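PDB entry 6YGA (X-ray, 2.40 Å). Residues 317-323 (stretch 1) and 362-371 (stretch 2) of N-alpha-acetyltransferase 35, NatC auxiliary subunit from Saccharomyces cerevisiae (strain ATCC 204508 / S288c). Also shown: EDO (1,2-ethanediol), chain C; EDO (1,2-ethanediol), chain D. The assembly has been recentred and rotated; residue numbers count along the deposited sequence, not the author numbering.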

# COMPACT_ATOMS: atom_id res chain seq x y z
N GLU B 317 -26.89 -14.73 -4.71
CA GLU B 317 -28.31 -14.57 -5.02
C GLU B 317 -28.96 -13.44 -4.23
O GLU B 317 -30.18 -13.26 -4.34
CB GLU B 317 -29.06 -15.88 -4.75
CG GLU B 317 -28.90 -16.94 -5.84
CD GLU B 317 -29.43 -16.48 -7.19
OE1 GLU B 317 -28.62 -16.34 -8.13
OE2 GLU B 317 -30.65 -16.26 -7.30
N SER B 318 -28.19 -12.68 -3.46
CA SER B 318 -28.75 -11.57 -2.70
C SER B 318 -27.66 -10.53 -2.45
O SER B 318 -26.47 -10.80 -2.62
CB SER B 318 -29.35 -12.04 -1.37
OG SER B 318 -28.35 -12.49 -0.47
N ALA B 319 -28.10 -9.34 -2.06
CA ALA B 319 -27.14 -8.28 -1.72
C ALA B 319 -26.35 -8.62 -0.47
O ALA B 319 -25.19 -8.20 -0.34
CB ALA B 319 -27.87 -6.95 -1.55
N LEU B 320 -26.94 -9.38 0.45
CA LEU B 320 -26.23 -9.75 1.66
C LEU B 320 -25.11 -10.73 1.37
O LEU B 320 -24.08 -10.71 2.06
CB LEU B 320 -27.21 -10.34 2.68
CG LEU B 320 -26.69 -10.60 4.09
CD1 LEU B 320 -25.90 -9.41 4.60
CD2 LEU B 320 -27.84 -10.92 5.03
N GLU B 321 -25.28 -11.59 0.36
CA GLU B 321 -24.23 -12.54 0.02
C GLU B 321 -23.03 -11.84 -0.62
O GLU B 321 -21.88 -12.22 -0.35
CB GLU B 321 -24.78 -13.64 -0.89
CG GLU B 321 -25.65 -14.64 -0.14
CD GLU B 321 -26.22 -15.72 -1.04
OE1 GLU B 321 -26.12 -15.58 -2.28
OE2 GLU B 321 -26.77 -16.72 -0.51
N THR B 322 -23.27 -10.83 -1.46
CA THR B 322 -22.16 -10.03 -1.98
C THR B 322 -21.52 -9.20 -0.88
O THR B 322 -20.29 -9.08 -0.82
CB THR B 322 -22.64 -9.12 -3.12
OG1 THR B 322 -23.67 -8.26 -2.64
CG2 THR B 322 -23.15 -9.94 -4.28
N TYR B 323 -22.34 -8.62 0.00
CA TYR B 323 -21.81 -7.78 1.07
C TYR B 323 -20.87 -8.57 1.97
O TYR B 323 -19.76 -8.12 2.27
CB TYR B 323 -22.98 -7.18 1.87
CG TYR B 323 -22.60 -6.35 3.07
CD1 TYR B 323 -22.33 -4.99 2.96
CD2 TYR B 323 -22.55 -6.92 4.34
CE1 TYR B 323 -21.99 -4.23 4.06
CE2 TYR B 323 -22.21 -6.17 5.45
CZ TYR B 323 -21.94 -4.83 5.31
OH TYR B 323 -21.61 -4.09 6.42
N GLN B 362 -30.53 -0.68 -8.97
CA GLN B 362 -31.19 -1.90 -8.50
C GLN B 362 -30.36 -2.59 -7.43
O GLN B 362 -30.90 -3.07 -6.43
CB GLN B 362 -31.44 -2.84 -9.68
CG GLN B 362 -32.52 -2.39 -10.63
CD GLN B 362 -32.67 -3.34 -11.81
OE1 GLN B 362 -31.88 -4.27 -11.97
NE2 GLN B 362 -33.69 -3.11 -12.63
N PHE B 363 -29.04 -2.64 -7.63
CA PHE B 363 -28.15 -3.26 -6.65
C PHE B 363 -28.17 -2.50 -5.33
O PHE B 363 -28.17 -3.11 -4.26
CB PHE B 363 -26.74 -3.32 -7.23
CG PHE B 363 -25.75 -4.06 -6.38
CD1 PHE B 363 -25.87 -5.42 -6.18
CD2 PHE B 363 -24.68 -3.39 -5.81
CE1 PHE B 363 -24.96 -6.11 -5.41
CE2 PHE B 363 -23.76 -4.07 -5.04
CZ PHE B 363 -23.90 -5.43 -4.84
N TYR B 364 -28.20 -1.17 -5.39
CA TYR B 364 -28.26 -0.37 -4.18
C TYR B 364 -29.58 -0.56 -3.45
O TYR B 364 -29.61 -0.72 -2.23
CB TYR B 364 -28.04 1.11 -4.51
CG TYR B 364 -28.46 2.06 -3.41
CD1 TYR B 364 -27.62 2.32 -2.33
CD2 TYR B 364 -29.69 2.71 -3.46
CE1 TYR B 364 -28.00 3.18 -1.33
CE2 TYR B 364 -30.08 3.58 -2.46
CZ TYR B 364 -29.23 3.81 -1.39
OH TYR B 364 -29.61 4.68 -0.39
N LEU B 365 -30.70 -0.53 -4.19
CA LEU B 365 -32.00 -0.68 -3.56
C LEU B 365 -32.17 -2.06 -2.93
O LEU B 365 -32.94 -2.21 -1.98
CB LEU B 365 -33.11 -0.42 -4.59
CG LEU B 365 -33.19 1.02 -5.10
CD1 LEU B 365 -34.25 1.11 -6.19
CD2 LEU B 365 -33.50 1.98 -3.97
N LEU B 366 -31.45 -3.07 -3.44
CA LEU B 366 -31.48 -4.38 -2.81
C LEU B 366 -30.87 -4.34 -1.42
O LEU B 366 -31.37 -4.99 -0.49
CB LEU B 366 -30.76 -5.41 -3.68
CG LEU B 366 -31.61 -6.16 -4.70
CD1 LEU B 366 -30.72 -6.99 -5.61
CD2 LEU B 366 -32.62 -7.06 -3.99
N HIS B 367 -29.79 -3.58 -1.24
CA HIS B 367 -29.19 -3.45 0.08
C HIS B 367 -30.15 -2.78 1.05
O HIS B 367 -30.31 -3.22 2.19
CB HIS B 367 -27.88 -2.66 -0.00
CG HIS B 367 -26.76 -3.40 -0.66
ND1 HIS B 367 -26.75 -3.68 -2.01
CD2 HIS B 367 -25.62 -3.93 -0.15
CE1 HIS B 367 -25.65 -4.35 -2.30
NE2 HIS B 367 -24.95 -4.51 -1.20
N VAL B 368 -30.81 -1.70 0.61
CA VAL B 368 -31.77 -1.01 1.47
C VAL B 368 -32.94 -1.92 1.80
O VAL B 368 -33.41 -1.95 2.95
CB VAL B 368 -32.24 0.29 0.80
CG1 VAL B 368 -33.27 0.99 1.67
CG2 VAL B 368 -31.06 1.20 0.51
N LYS B 369 -33.41 -2.70 0.82
CA LYS B 369 -34.56 -3.56 1.04
C LYS B 369 -34.26 -4.66 2.05
O LYS B 369 -35.08 -4.95 2.92
CB LYS B 369 -35.02 -4.16 -0.29
CG LYS B 369 -36.02 -5.29 -0.16
CD LYS B 369 -36.75 -5.51 -1.48
CE LYS B 369 -37.16 -6.96 -1.66
NZ LYS B 369 -35.99 -7.85 -1.89
N GLU B 370 -33.08 -5.29 1.95
CA GLU B 370 -32.78 -6.38 2.87
C GLU B 370 -32.51 -5.86 4.28
O GLU B 370 -32.70 -6.60 5.25
CB GLU B 370 -31.59 -7.20 2.34
CG GLU B 370 -31.89 -7.90 1.02
CD GLU B 370 -30.69 -8.65 0.45
OE1 GLU B 370 -29.84 -9.12 1.23
OE2 GLU B 370 -30.59 -8.76 -0.80
N PHE B 371 -32.08 -4.61 4.41
CA PHE B 371 -31.83 -4.02 5.72
C PHE B 371 -33.08 -3.43 6.35
O PHE B 371 -33.22 -3.46 7.58
CB PHE B 371 -30.75 -2.94 5.62
CG PHE B 371 -30.45 -2.26 6.93
CD1 PHE B 371 -29.57 -2.83 7.84
CD2 PHE B 371 -31.05 -1.05 7.25
CE1 PHE B 371 -29.29 -2.21 9.05
CE2 PHE B 371 -30.77 -0.42 8.46
CZ PHE B 371 -29.89 -1.00 9.36
C1 EDO C . -34.44 -3.76 -4.91
O1 EDO C . -34.07 -4.21 -6.22
C2 EDO C . -35.95 -3.81 -4.74
O2 EDO C . -36.30 -3.03 -3.59
C1 EDO D . -27.07 -4.88 3.20
O1 EDO D . -28.22 -4.44 3.92
C2 EDO D . -25.85 -4.07 3.62
O2 EDO D . -26.07 -2.68 3.33

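The contact sets the start of one helix against the side of another. Helix 319-323 meets helix 362-371 nearly at right angles, with N-to-C directions 99° apart and axes 9.8 Å apart at closest approach, and the backbones come nearest where the CA atoms of Ala319 and His367 lie 5.5 Å apart.

The first rule concerns unpaired amides. A helix's first turn leaves NH groups without backbone acceptors, and here a carboxylate from the other helix supplies them. Glu370 points its CB toward stretch 1, and with chi1 m and chi2 t, its chi3 of 30° presents both oxygens: Ala319 N donates to Glu370 OE2 at 2.9 Å, and Leu320 N makes a weak bond to Glu370 OE1 at 3.0 Å. The next NH is served locally. Ser318, at the N-cap, takes the p rotamer, placing its OG 3.3 Å from Glu321 N in a weak capping bond. Glu321 in turn reaches back, m then t, so that its OE1 accepts from Glu317 N at 2.7 Å.

The second rule is a small side chain at the close approach. Ala319 points its CB at the face of the His367 ring, 3.5 Å from the centroid and 15° off the normal, a CH-pi contact; the same CB touches Leu366 CB at 3.9 Å. The ring is also anchored within its own helix: with chi1 m and chi2 at 70°, His367 ND1 donates to Phe363 O at 2.7 Å, one turn back, while NE2 is bonded elsewhere in the structure.

Thr322 shows how a polar group can sit beside an aromatic one. Its p rotamer lets OG1 donate to Ala319 O at 2.8 Å, satisfying the hydroxyl within its own helix. Phe363, t at chi1, leaves the backbone sideways but brings its ring edge close, with CZ 3.6 Å from Thr322 OG1.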